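Local coordinates for protein putative isohexenylglutaconyl-CoA hydratase (Pseudomonas aeruginosa, PDB 4ZU2) that probably hydrates isohexenylglutaconyl-CoA in the bacterial breakdown of citronellate and related acyclic terpenes, as a member of the crotonase (enoyl-CoA hydratase/isomerase) family, at residues E7-L11 and A34-L39; L39-L43 and S93-A98; I14-R19 and L201-R205; L104-E110 and S124-A130; V154-G158 and L180-H184. The contacts are given in a common frame with arbitrary orientation. Numbering follows the deposited sequence.

Contact 1. Residues E7-L11 and A34-L39; sequences ETLLL and AMVGEL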
# COMPACT_ATOMS: atom_id res chain seq x y z
N GLU A 7 -23.79 17.94 24.54
CA GLU A 7 -22.73 17.92 23.57
C GLU A 7 -23.31 18.15 22.12
O GLU A 7 -24.45 18.62 21.92
CB GLU A 7 -21.99 16.54 23.69
CG GLU A 7 -20.87 16.33 24.80
CD GLU A 7 -19.79 15.23 24.47
OE1 GLU A 7 -18.66 15.22 24.99
OE2 GLU A 7 -20.06 14.35 23.67
N THR A 8 -22.50 17.85 21.11
CA THR A 8 -22.92 17.58 19.73
C THR A 8 -22.76 16.09 19.50
O THR A 8 -22.77 15.61 18.35
CB THR A 8 -21.97 18.23 18.71
OG1 THR A 8 -20.67 17.60 18.83
CG2 THR A 8 -21.87 19.75 18.92
N LEU A 9 -22.58 15.34 20.58
CA LEU A 9 -22.43 13.91 20.51
C LEU A 9 -23.38 13.29 21.49
O LEU A 9 -23.79 13.90 22.48
CB LEU A 9 -21.01 13.49 20.90
CG LEU A 9 -19.89 14.09 20.07
CD1 LEU A 9 -18.52 13.75 20.65
CD2 LEU A 9 -20.02 13.62 18.63
N LEU A 10 -23.73 12.05 21.19
CA LEU A 10 -24.38 11.20 22.16
C LEU A 10 -23.46 10.00 22.49
O LEU A 10 -23.08 9.19 21.61
CB LEU A 10 -25.72 10.73 21.61
CG LEU A 10 -26.75 11.84 21.35
CD1 LEU A 10 -27.92 11.32 20.56
CD2 LEU A 10 -27.26 12.48 22.64
N LEU A 11 -23.12 9.92 23.77
CA LEU A 11 -22.24 8.87 24.27
C LEU A 11 -23.04 7.68 24.83
O LEU A 11 -24.00 7.86 25.60
CB LEU A 11 -21.35 9.49 25.34
CG LEU A 11 -20.71 10.83 24.94
CD1 LEU A 11 -19.70 11.34 25.98
CD2 LEU A 11 -20.01 10.65 23.61
N ALA A 34 -17.08 23.05 17.63
CA ALA A 34 -17.56 22.36 18.85
C ALA A 34 -17.45 20.80 18.81
O ALA A 34 -16.95 20.18 19.76
CB ALA A 34 -18.97 22.79 19.16
N MET A 35 -17.88 20.18 17.72
CA MET A 35 -17.83 18.72 17.62
C MET A 35 -16.38 18.18 17.64
O MET A 35 -16.10 17.25 18.35
CB MET A 35 -18.56 18.25 16.36
CG MET A 35 -18.52 16.75 16.18
SD MET A 35 -19.51 16.32 14.76
CE MET A 35 -18.67 15.17 13.76
N VAL A 36 -15.47 18.78 16.89
CA VAL A 36 -14.04 18.42 16.97
C VAL A 36 -13.52 18.56 18.40
O VAL A 36 -12.80 17.70 18.90
CB VAL A 36 -13.17 19.34 16.03
CG1 VAL A 36 -11.66 19.02 16.18
CG2 VAL A 36 -13.59 19.20 14.58
N GLY A 37 -13.87 19.65 19.07
CA GLY A 37 -13.48 19.81 20.46
C GLY A 37 -14.00 18.67 21.32
O GLY A 37 -13.28 18.10 22.11
N GLU A 38 -15.27 18.31 21.14
CA GLU A 38 -15.86 17.31 22.00
C GLU A 38 -15.26 15.93 21.71
O GLU A 38 -15.11 15.13 22.63
CB GLU A 38 -17.41 17.32 21.92
CG GLU A 38 -18.01 18.62 22.51
CD GLU A 38 -19.54 18.71 22.42
OE1 GLU A 38 -20.13 17.96 21.61
OE2 GLU A 38 -20.15 19.54 23.14
N LEU A 39 -14.95 15.66 20.45
CA LEU A 39 -14.46 14.35 20.08
C LEU A 39 -13.09 14.15 20.67
O LEU A 39 -12.74 13.05 21.09
CB LEU A 39 -14.35 14.21 18.60
CG LEU A 39 -15.66 13.97 17.88
CD1 LEU A 39 -15.48 14.34 16.39
CD2 LEU A 39 -16.14 12.56 18.03

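Contact 2. Residues L39-L43 and S93-A98; sequences LRAVL and SLLEEA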
# COMPACT_ATOMS: atom_id res chain seq x y z
N LEU A 39 -14.95 15.66 20.45
CA LEU A 39 -14.46 14.35 20.08
C LEU A 39 -13.09 14.15 20.67
O LEU A 39 -12.74 13.05 21.09
CB LEU A 39 -14.35 14.21 18.60
CG LEU A 39 -15.66 13.97 17.88
CD1 LEU A 39 -15.48 14.34 16.39
CD2 LEU A 39 -16.14 12.56 18.03
N ARG A 40 -12.34 15.25 20.71
CA ARG A 40 -10.98 15.24 21.19
C ARG A 40 -10.98 15.04 22.69
O ARG A 40 -10.11 14.36 23.24
CB ARG A 40 -10.25 16.55 20.82
CG ARG A 40 -9.94 16.64 19.36
CD ARG A 40 -9.14 17.88 19.02
NE ARG A 40 -7.77 17.76 19.50
CZ ARG A 40 -6.95 18.79 19.66
NH1 ARG A 40 -7.37 19.98 19.39
NH2 ARG A 40 -5.72 18.63 20.12
N ALA A 41 -11.97 15.65 23.33
CA ALA A 41 -12.11 15.57 24.79
C ALA A 41 -12.47 14.17 25.22
O ALA A 41 -11.96 13.69 26.22
CB ALA A 41 -13.18 16.56 25.30
N VAL A 42 -13.39 13.54 24.49
CA VAL A 42 -13.78 12.17 24.74
C VAL A 42 -12.61 11.19 24.51
O VAL A 42 -12.40 10.29 25.30
CB VAL A 42 -15.00 11.76 23.86
CG1 VAL A 42 -15.20 10.26 23.88
CG2 VAL A 42 -16.27 12.45 24.31
N LEU A 43 -11.85 11.39 23.44
CA LEU A 43 -10.75 10.48 23.14
C LEU A 43 -9.68 10.57 24.24
O LEU A 43 -9.08 9.55 24.58
CB LEU A 43 -10.16 10.76 21.75
CG LEU A 43 -11.07 10.36 20.56
CD1 LEU A 43 -10.55 10.89 19.21
CD2 LEU A 43 -11.26 8.90 20.46
N SER A 93 -5.26 17.39 14.48
CA SER A 93 -4.99 16.79 15.78
C SER A 93 -6.06 15.77 16.12
O SER A 93 -5.74 14.74 16.71
CB SER A 93 -4.90 17.83 16.88
OG SER A 93 -3.89 18.76 16.60
N LEU A 94 -7.32 16.01 15.75
CA LEU A 94 -8.36 14.98 16.00
C LEU A 94 -8.01 13.68 15.27
O LEU A 94 -8.17 12.63 15.83
CB LEU A 94 -9.75 15.45 15.59
CG LEU A 94 -10.82 14.37 15.36
CD1 LEU A 94 -11.01 13.49 16.56
CD2 LEU A 94 -12.15 15.03 15.05
N LEU A 95 -7.55 13.77 14.02
CA LEU A 95 -7.30 12.58 13.22
C LEU A 95 -6.11 11.84 13.78
O LEU A 95 -6.07 10.61 13.79
CB LEU A 95 -7.07 12.93 11.73
CG LEU A 95 -8.18 13.62 10.91
CD1 LEU A 95 -7.69 14.01 9.47
CD2 LEU A 95 -9.46 12.78 10.83
N GLU A 96 -5.16 12.60 14.31
CA GLU A 96 -3.96 12.01 14.86
C GLU A 96 -4.29 11.19 16.08
O GLU A 96 -3.78 10.07 16.25
CB GLU A 96 -2.93 13.07 15.28
CG GLU A 96 -2.20 13.69 14.14
CD GLU A 96 -1.07 14.62 14.60
OE1 GLU A 96 0.11 14.17 14.52
OE2 GLU A 96 -1.36 15.80 15.00
N GLU A 97 -5.12 11.77 16.94
CA GLU A 97 -5.47 11.18 18.23
C GLU A 97 -6.54 10.08 18.12
O GLU A 97 -6.66 9.23 19.00
CB GLU A 97 -5.89 12.26 19.22
CG GLU A 97 -4.83 13.39 19.46
CD GLU A 97 -5.46 14.78 19.83
OE1 GLU A 97 -6.67 14.88 20.05
OE2 GLU A 97 -4.73 15.77 19.93
N ALA A 98 -7.31 10.10 17.03
CA ALA A 98 -8.24 9.02 16.81
C ALA A 98 -7.44 7.81 16.25
O ALA A 98 -7.52 6.71 16.79
CB ALA A 98 -9.34 9.45 15.85
O HOH W 1 -7.80 13.67 22.13

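Contact 3. Residues I14-R19 and L201-R205; sequences IEGVLR and LEQLR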
# COMPACT_ATOMS: atom_id res chain seq x y z
N ILE A 14 -21.52 0.86 26.88
CA ILE A 14 -21.95 -0.47 27.27
C ILE A 14 -20.75 -1.35 27.65
O ILE A 14 -20.18 -2.03 26.80
CB ILE A 14 -22.71 -1.17 26.12
CG1 ILE A 14 -21.92 -1.09 24.79
CG2 ILE A 14 -24.06 -0.51 25.93
CD1 ILE A 14 -21.93 -2.38 23.91
N GLU A 15 -20.40 -1.36 28.93
CA GLU A 15 -19.36 -2.24 29.45
C GLU A 15 -17.99 -1.75 29.01
O GLU A 15 -17.53 -0.72 29.50
CB GLU A 15 -19.59 -3.70 29.01
CG GLU A 15 -20.92 -4.28 29.40
CD GLU A 15 -21.34 -5.41 28.45
OE1 GLU A 15 -21.27 -5.20 27.21
OE2 GLU A 15 -21.74 -6.51 28.94
N GLY A 16 -17.34 -2.47 28.11
CA GLY A 16 -16.07 -2.03 27.58
C GLY A 16 -16.18 -1.29 26.25
O GLY A 16 -15.16 -0.87 25.73
N VAL A 17 -17.41 -1.12 25.73
CA VAL A 17 -17.60 -0.50 24.40
C VAL A 17 -18.22 0.88 24.53
O VAL A 17 -19.30 1.01 25.07
CB VAL A 17 -18.44 -1.40 23.48
CG1 VAL A 17 -18.61 -0.75 22.14
CG2 VAL A 17 -17.75 -2.78 23.36
N LEU A 18 -17.51 1.92 24.10
CA LEU A 18 -18.06 3.29 24.11
C LEU A 18 -18.54 3.62 22.68
O LEU A 18 -17.73 3.77 21.77
CB LEU A 18 -17.05 4.31 24.62
CG LEU A 18 -17.40 5.81 24.49
CD1 LEU A 18 -18.69 6.18 25.21
CD2 LEU A 18 -16.27 6.65 25.04
N ARG A 19 -19.85 3.67 22.49
CA ARG A 19 -20.43 4.13 21.24
C ARG A 19 -20.53 5.65 21.22
O ARG A 19 -20.98 6.24 22.19
CB ARG A 19 -21.82 3.57 21.07
CG ARG A 19 -21.82 2.17 20.57
CD ARG A 19 -22.26 1.18 21.67
NE ARG A 19 -22.29 -0.23 21.27
CZ ARG A 19 -22.85 -0.72 20.16
NH1 ARG A 19 -23.43 0.05 19.25
NH2 ARG A 19 -22.82 -2.00 19.94
N LEU A 201 -17.23 -6.87 17.18
CA LEU A 201 -17.09 -6.61 18.60
C LEU A 201 -16.88 -7.89 19.40
O LEU A 201 -16.25 -7.86 20.44
CB LEU A 201 -18.28 -5.84 19.14
CG LEU A 201 -18.35 -4.36 18.75
CD1 LEU A 201 -19.64 -3.73 19.30
CD2 LEU A 201 -17.11 -3.55 19.25
N GLU A 202 -17.39 -9.01 18.92
CA GLU A 202 -17.19 -10.22 19.68
C GLU A 202 -15.79 -10.76 19.36
O GLU A 202 -15.14 -11.30 20.22
CB GLU A 202 -18.31 -11.24 19.45
CG GLU A 202 -18.46 -12.16 20.64
CD GLU A 202 -19.15 -11.53 21.82
OE1 GLU A 202 -20.11 -10.76 21.59
OE2 GLU A 202 -18.71 -11.79 22.98
N GLN A 203 -15.31 -10.55 18.13
CA GLN A 203 -13.92 -10.87 17.81
C GLN A 203 -12.95 -10.10 18.68
O GLN A 203 -11.92 -10.62 19.11
CB GLN A 203 -13.62 -10.57 16.37
CG GLN A 203 -14.42 -11.43 15.43
CD GLN A 203 -14.16 -11.09 13.98
OE1 GLN A 203 -14.36 -9.96 13.54
NE2 GLN A 203 -13.70 -12.07 13.24
N LEU A 204 -13.30 -8.85 18.94
CA LEU A 204 -12.45 -7.95 19.68
C LEU A 204 -12.36 -8.31 21.15
O LEU A 204 -11.35 -8.02 21.81
CB LEU A 204 -13.01 -6.52 19.52
CG LEU A 204 -12.48 -5.33 20.31
CD1 LEU A 204 -13.01 -5.26 21.73
CD2 LEU A 204 -10.99 -5.25 20.26
N ARG A 205 -13.42 -8.92 21.68
CA ARG A 205 -13.47 -9.19 23.12
C ARG A 205 -12.58 -10.39 23.51
O ARG A 205 -12.25 -10.56 24.70
CB ARG A 205 -14.93 -9.42 23.60
CG ARG A 205 -15.88 -8.20 23.45
CD ARG A 205 -15.75 -7.16 24.57
NE ARG A 205 -17.04 -6.56 24.95
CZ ARG A 205 -17.24 -5.77 26.01
NH1 ARG A 205 -16.27 -5.43 26.85
NH2 ARG A 205 -18.46 -5.29 26.25

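Contact 4. Residues L104-E110 and S124-A130; sequences LLVALVE and SDVAIAA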
# COMPACT_ATOMS: atom_id res chain seq x y z
N LEU A 104 -9.67 -0.23 19.98
CA LEU A 104 -10.20 -0.51 18.65
C LEU A 104 -11.28 0.55 18.29
O LEU A 104 -12.19 0.81 19.08
CB LEU A 104 -10.81 -1.91 18.59
CG LEU A 104 -11.14 -2.47 17.21
CD1 LEU A 104 -9.92 -3.04 16.52
CD2 LEU A 104 -12.25 -3.56 17.28
N LEU A 105 -11.16 1.17 17.12
CA LEU A 105 -12.06 2.21 16.67
C LEU A 105 -12.79 1.63 15.49
O LEU A 105 -12.17 1.32 14.47
CB LEU A 105 -11.30 3.46 16.26
CG LEU A 105 -12.15 4.57 15.61
CD1 LEU A 105 -13.29 5.09 16.52
CD2 LEU A 105 -11.30 5.75 15.20
N VAL A 106 -14.09 1.44 15.65
CA VAL A 106 -14.91 0.91 14.56
C VAL A 106 -15.75 2.04 13.98
O VAL A 106 -16.43 2.72 14.73
CB VAL A 106 -15.83 -0.24 15.05
CG1 VAL A 106 -16.58 -0.88 13.86
CG2 VAL A 106 -15.03 -1.26 15.81
N ALA A 107 -15.69 2.24 12.67
CA ALA A 107 -16.58 3.20 12.04
C ALA A 107 -17.73 2.51 11.30
O ALA A 107 -17.51 1.71 10.43
CB ALA A 107 -15.84 4.17 11.12
N LEU A 108 -18.96 2.89 11.65
CA LEU A 108 -20.14 2.46 10.92
C LEU A 108 -20.62 3.62 10.04
O LEU A 108 -21.21 4.60 10.52
CB LEU A 108 -21.20 2.00 11.94
CG LEU A 108 -22.28 1.02 11.47
CD1 LEU A 108 -21.66 -0.17 10.77
CD2 LEU A 108 -23.08 0.53 12.63
N VAL A 109 -20.30 3.55 8.75
CA VAL A 109 -20.51 4.70 7.87
C VAL A 109 -21.74 4.50 6.95
O VAL A 109 -21.86 3.52 6.23
CB VAL A 109 -19.21 5.05 7.07
CG1 VAL A 109 -18.00 5.27 8.03
CG2 VAL A 109 -18.87 4.00 6.08
N GLU A 110 -22.67 5.44 7.01
CA GLU A 110 -23.90 5.40 6.24
C GLU A 110 -24.04 6.73 5.57
O GLU A 110 -23.58 7.72 6.11
CB GLU A 110 -25.09 5.20 7.15
CG GLU A 110 -24.99 3.97 7.99
CD GLU A 110 -26.12 3.90 8.97
OE1 GLU A 110 -27.22 3.40 8.59
OE2 GLU A 110 -25.91 4.40 10.12
N SER A 124 -9.99 4.69 11.17
CA SER A 124 -10.58 3.60 11.94
C SER A 124 -9.74 2.30 11.79
O SER A 124 -9.11 2.06 10.75
CB SER A 124 -12.03 3.37 11.48
OG SER A 124 -12.08 3.01 10.12
N ASP A 125 -9.74 1.47 12.83
CA ASP A 125 -9.21 0.09 12.72
C ASP A 125 -10.16 -0.82 11.90
O ASP A 125 -9.73 -1.68 11.17
CB ASP A 125 -8.98 -0.54 14.08
CG ASP A 125 -8.03 0.26 14.94
OD1 ASP A 125 -6.93 0.58 14.44
OD2 ASP A 125 -8.38 0.57 16.09
N VAL A 126 -11.46 -0.58 12.02
CA VAL A 126 -12.47 -1.29 11.26
C VAL A 126 -13.59 -0.32 10.80
O VAL A 126 -14.23 0.37 11.60
CB VAL A 126 -13.04 -2.49 12.09
CG1 VAL A 126 -13.95 -3.40 11.23
CG2 VAL A 126 -11.92 -3.31 12.66
N ALA A 127 -13.77 -0.25 9.49
CA ALA A 127 -14.88 0.50 8.87
C ALA A 127 -15.87 -0.47 8.20
O ALA A 127 -15.48 -1.35 7.40
CB ALA A 127 -14.35 1.43 7.87
N ILE A 128 -17.14 -0.31 8.56
CA ILE A 128 -18.24 -1.06 7.98
C ILE A 128 -19.18 -0.04 7.30
O ILE A 128 -19.74 0.81 7.97
CB ILE A 128 -19.01 -1.81 9.10
CG1 ILE A 128 -18.09 -2.78 9.87
CG2 ILE A 128 -20.20 -2.58 8.53
CD1 ILE A 128 -18.43 -2.96 11.33
N ALA A 129 -19.36 -0.13 5.99
CA ALA A 129 -20.17 0.87 5.27
C ALA A 129 -21.46 0.27 4.74
O ALA A 129 -21.53 -0.94 4.43
CB ALA A 129 -19.40 1.46 4.13
N ALA A 130 -22.47 1.12 4.64
CA ALA A 130 -23.70 0.83 3.90
C ALA A 130 -23.39 0.92 2.41
O ALA A 130 -22.73 1.86 1.98
CB ALA A 130 -24.73 1.83 4.27

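Contact 5. Residues V154-G158 and L180-H184; sequences VRRIG and LGLVH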
# COMPACT_ATOMS: atom_id res chain seq x y z
N VAL A 154 -3.61 8.60 1.94
CA VAL A 154 -2.50 7.88 1.30
C VAL A 154 -2.16 6.66 2.17
O VAL A 154 -2.01 5.55 1.66
CB VAL A 154 -1.27 8.79 1.13
CG1 VAL A 154 -0.07 8.01 0.59
CG2 VAL A 154 -1.64 9.98 0.28
N ARG A 155 -2.11 6.84 3.49
CA ARG A 155 -1.93 5.71 4.40
C ARG A 155 -3.08 4.70 4.27
O ARG A 155 -2.88 3.49 4.36
CB ARG A 155 -1.77 6.19 5.85
CG ARG A 155 -0.35 6.63 6.15
CD ARG A 155 -0.20 7.64 7.27
NE ARG A 155 0.99 8.43 6.94
CZ ARG A 155 2.01 8.67 7.75
NH1 ARG A 155 2.01 8.22 9.01
NH2 ARG A 155 3.04 9.37 7.30
N ARG A 156 -4.28 5.19 3.99
CA ARG A 156 -5.47 4.36 4.02
C ARG A 156 -5.51 3.36 2.84
O ARG A 156 -5.61 2.17 3.05
CB ARG A 156 -6.74 5.21 4.05
CG ARG A 156 -8.00 4.36 4.25
CD ARG A 156 -8.03 3.76 5.61
NE ARG A 156 -9.31 3.15 5.91
CZ ARG A 156 -9.68 2.76 7.12
NH1 ARG A 156 -8.85 2.90 8.14
NH2 ARG A 156 -10.85 2.18 7.30
N ILE A 157 -5.36 3.87 1.63
CA ILE A 157 -5.61 3.13 0.41
C ILE A 157 -4.45 3.20 -0.59
O ILE A 157 -4.52 2.60 -1.65
CB ILE A 157 -6.88 3.69 -0.31
CG1 ILE A 157 -6.67 5.14 -0.72
CG2 ILE A 157 -8.11 3.59 0.58
CD1 ILE A 157 -7.90 5.77 -1.35
N GLY A 158 -3.42 4.00 -0.27
CA GLY A 158 -2.24 4.15 -1.10
C GLY A 158 -2.28 5.37 -2.01
O GLY A 158 -3.35 5.85 -2.38
N LEU A 180 -11.58 -0.59 -3.07
CA LEU A 180 -10.40 0.29 -2.98
C LEU A 180 -9.66 0.15 -1.66
O LEU A 180 -8.62 0.78 -1.47
CB LEU A 180 -10.80 1.77 -3.17
CG LEU A 180 -11.37 2.20 -4.51
CD1 LEU A 180 -11.94 3.63 -4.50
CD2 LEU A 180 -10.32 2.11 -5.55
N GLY A 181 -10.18 -0.66 -0.75
CA GLY A 181 -9.53 -0.87 0.54
C GLY A 181 -9.78 0.24 1.55
O GLY A 181 -9.06 0.40 2.55
N LEU A 182 -10.82 1.03 1.30
CA LEU A 182 -11.11 2.19 2.14
C LEU A 182 -11.84 1.76 3.39
O LEU A 182 -11.66 2.32 4.49
CB LEU A 182 -11.97 3.20 1.35
CG LEU A 182 -12.34 4.46 2.12
CD1 LEU A 182 -11.15 5.01 2.90
CD2 LEU A 182 -12.87 5.53 1.15
N VAL A 183 -12.70 0.77 3.22
CA VAL A 183 -13.42 0.17 4.33
C VAL A 183 -13.22 -1.35 4.24
O VAL A 183 -12.78 -1.88 3.20
CB VAL A 183 -14.92 0.55 4.27
CG1 VAL A 183 -15.09 2.09 4.24
CG2 VAL A 183 -15.62 -0.12 3.04
N HIS A 184 -13.53 -2.04 5.34
CA HIS A 184 -13.26 -3.47 5.50
C HIS A 184 -14.46 -4.37 5.18
O HIS A 184 -14.27 -5.53 4.86
CB HIS A 184 -12.82 -3.75 6.93
CG HIS A 184 -11.53 -3.10 7.33
ND1 HIS A 184 -11.49 -1.89 7.98
CD2 HIS A 184 -10.24 -3.51 7.20
CE1 HIS A 184 -10.22 -1.57 8.21
NE2 HIS A 184 -9.45 -2.54 7.76
O HOH W 2 -6.20 0.78 -2.46

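Contact 1. Residues E7-L11 and A34-L39
The helix residues 34-39 lie over the start of the first strand, their axis running 10.3 Å from that of strand 9-11 and at 24° to it. A34 opens the contact at its exposed margin, its CB 4.2 Å from T8 CG2. M35 follows with its backbone and CB close to the threonine hydroxyl: T8 OG1 is 3.3 Å from M35 CA. The methionine side chain then leads away, brushing L9 on the way (M35 CG to L9 CD2, 4.2 Å). V36 turns from the strand and packs on L94 of helix 81-99. One turn on from A34, E38 carries the main polar link. Its carboxylate oxygen OE1 accepts two hydrogen bonds from T8, a nearly linear and very short one from T8 N (2.4 Å) and one from T8 OG1 (2.9 Å). The p rotamer of T8 lets amide and hydroxyl converge on this one oxygen. The acidic E7 also comes near, with E7 OE2 4.2 Å from E38 OE1, a like-charge approach. L39 ends the segment in the apolar interior, where L39 CD2 meets L9 CD1 at 3.7 Å; L22 of strand 17-22 touches both leucines. Such packing of helix 33-47 on the hairpin of strands 9-14 and 17-22 belongs to the N-terminal β-β-α unit of the crotonase fold.

Contact 2. Residues L39-L43 and S93-A98
R40, L94 and L43 bury the most surface where these two helices run side by side, their segment axes 10.0 Å apart and crossing at 26°. R40 sends its side chain across the gap to E97. Two hydrogen bonds, R40 NE to E97 OE1 (3.1 Å) and R40 NH2 to E97 OE2 (3.0 Å), make a two-pronged salt bridge in which the carboxylate sits at the guanidinium edge. One face of the same group rests on S93 CB, 3.4 Å from R40 NH2, and the aliphatic part of the arginine passes L94 (R40 CG to L94 CB, 4.0 Å). L94 lies beneath this polar bridge and fits between two leucines a helical turn apart: L94 CD2 meets L39 CD1 and L94 CD1 meets L43 CD1, both at 3.7 Å. L43 CD1 also reaches A98, 3.9 Å from A98 CB, so the small alanine receives the leucine where the helices run on. M31 touches both L39 and L94 and extends the apolar layer. Water 1 donates to R40 O and to E97 OE1, 2.7 Å in each case, so that E97 OE1 is shared between water and arginine. The chemistry is thus layered: leucine and alanine contacts form one layer between helices 33-47 and 81-99, while the charged pair with its water lies along the other side.

Contact 3. Residues I14-R19 and L201-R205
R205 reaches from its helix to the tip of the first β-hairpin, one face of its guanidinium lying over V17 CG2, which is 3.9 Å from R205 NH2. That tip is a type II' β-turn from I14 to V17, linking strands 9-14 and 17-22 at the margin of the main crotonase sheet; it is closed by I14 N to V17 O (2.9 Å) and V17 N to I14 O (3.1 Å). E15, with positive phi, carries the charge that answers the arginine: E15 OE1 forms a salt bridge with R205 NH2 at 3.0 Å, near the guanidinium plane. G16 comes next, and its lack of a side chain matters, because a CB there would run into R205 NH1. Below the arginine, apolar packing takes over as V17 CG2 meets L201 CD2 at 4.2 Å. R53 hydrogen-bonds R205 O and the backbone of G16, joining R205 and the turn a second time. L204, on the same helical turn, packs on L167 of the third subunit, so helix 190-205 packs on the hairpin and also takes part in the subunit interface. Further along the strand, the side chain of R19 bends so that R19 NH2 comes to 3.7 Å from L201 CD1.

Contact 4. Residues L104-E110 and S124-A130
V106, L108 and I128 make the apolar centre of one sheet face: V106 CG1 meets I128 CD1 at 3.8 Å and L108 CD1 meets I128 CB at 3.5 Å. Two neighbouring parallel strands carry them, and the link between the strands, through strand 112-114 and helix 116-121, is a β-β-α turn of the crotonase superhelix. In relatives, the helix start in this link gives a backbone amide to the oxyanion hole. L193 and L197 of helix 190-205 cover the V106 and L108 face. The other face bears small residues, A107 with A127 and V109 with A129 (V109 CG2 to A129 CB, 3.2 Å), and F135 packs against V109 and A129. Between the faces, the hydrogen bonds of a parallel pair alternate between the strands: A107 N to V126 O (2.6 Å), I128 N to A107 O (2.8 Å), V109 N to I128 O (2.9 Å) and A130 N to V109 O (2.9 Å). At the polar end, D125 OD2 accepts a hydrogen bond from L105 N (3.0 Å) and forms a salt bridge with K216, while D125 OD1 forms a salt bridge with R163 of the third subunit. L105 O is shared there, receiving V126 N at 3.2 Å and, weakly, D125 N at 2.9 Å.

Contact 5. Residues V154-G158 and L180-H184
Two donors of one arginine meet a single carbonyl at the end of helix 149-157: R156 NE and R156 NH2 each lie 2.9 Å from L182 O and both hydrogen-bond to it, at the guanidinium edge. The third nitrogen, R156 NH1, is satisfied by S124 O, so the buried charge gathers main-chain oxygens from two loops. Backbone R156 O accepts from T160 OG1 of the third subunit. H184 has both ring nitrogens engaged, ND1 with the amide of A127 and NE2 with T160 O of the third subunit, consistent with a proton on NE2. Nearer the helix end, water 2 donates to I157 O and to L180 O, 2.6 Å from each, bridging two carbonyls that cannot bond to one another. G158, at positive phi, still gives its amide to V154 O (2.8 Å), and G181 closes helix 174-179 with a Schellman motif. Apolar contact supports these bonds: I157 CG2 lies 4.0 Å from L182 CB, and R156 CG 3.5 Å from L182 CD1. R156 thus serves carbonyls of two loops, while water 2 and T160 of the third subunit serve carbonyls at the helix ends, which ties this loop to the trimer interface.

In the fold
From the N terminus, contact 1 closes first, bringing helix 33-47 back over the opening hairpin. Contact 3 opens at that hairpin's turn, before contact 1 has closed, so the two cross; it closes last, at residues 201-205, and its long loop encloses contacts 2, 4 and 5. Those three follow in series. Contact 2 shares L39 with contact 1 and adds helix 81-99, which leads into strand 104-109, where contact 4 joins two strands of the main sheet. Contact 5 follows, linked to contact 4 by S124 with R156 and A127 with H184. L104 meets L204, joining contact 4 to contact 3. Contacts 3, 4 and 5 all touch the third subunit.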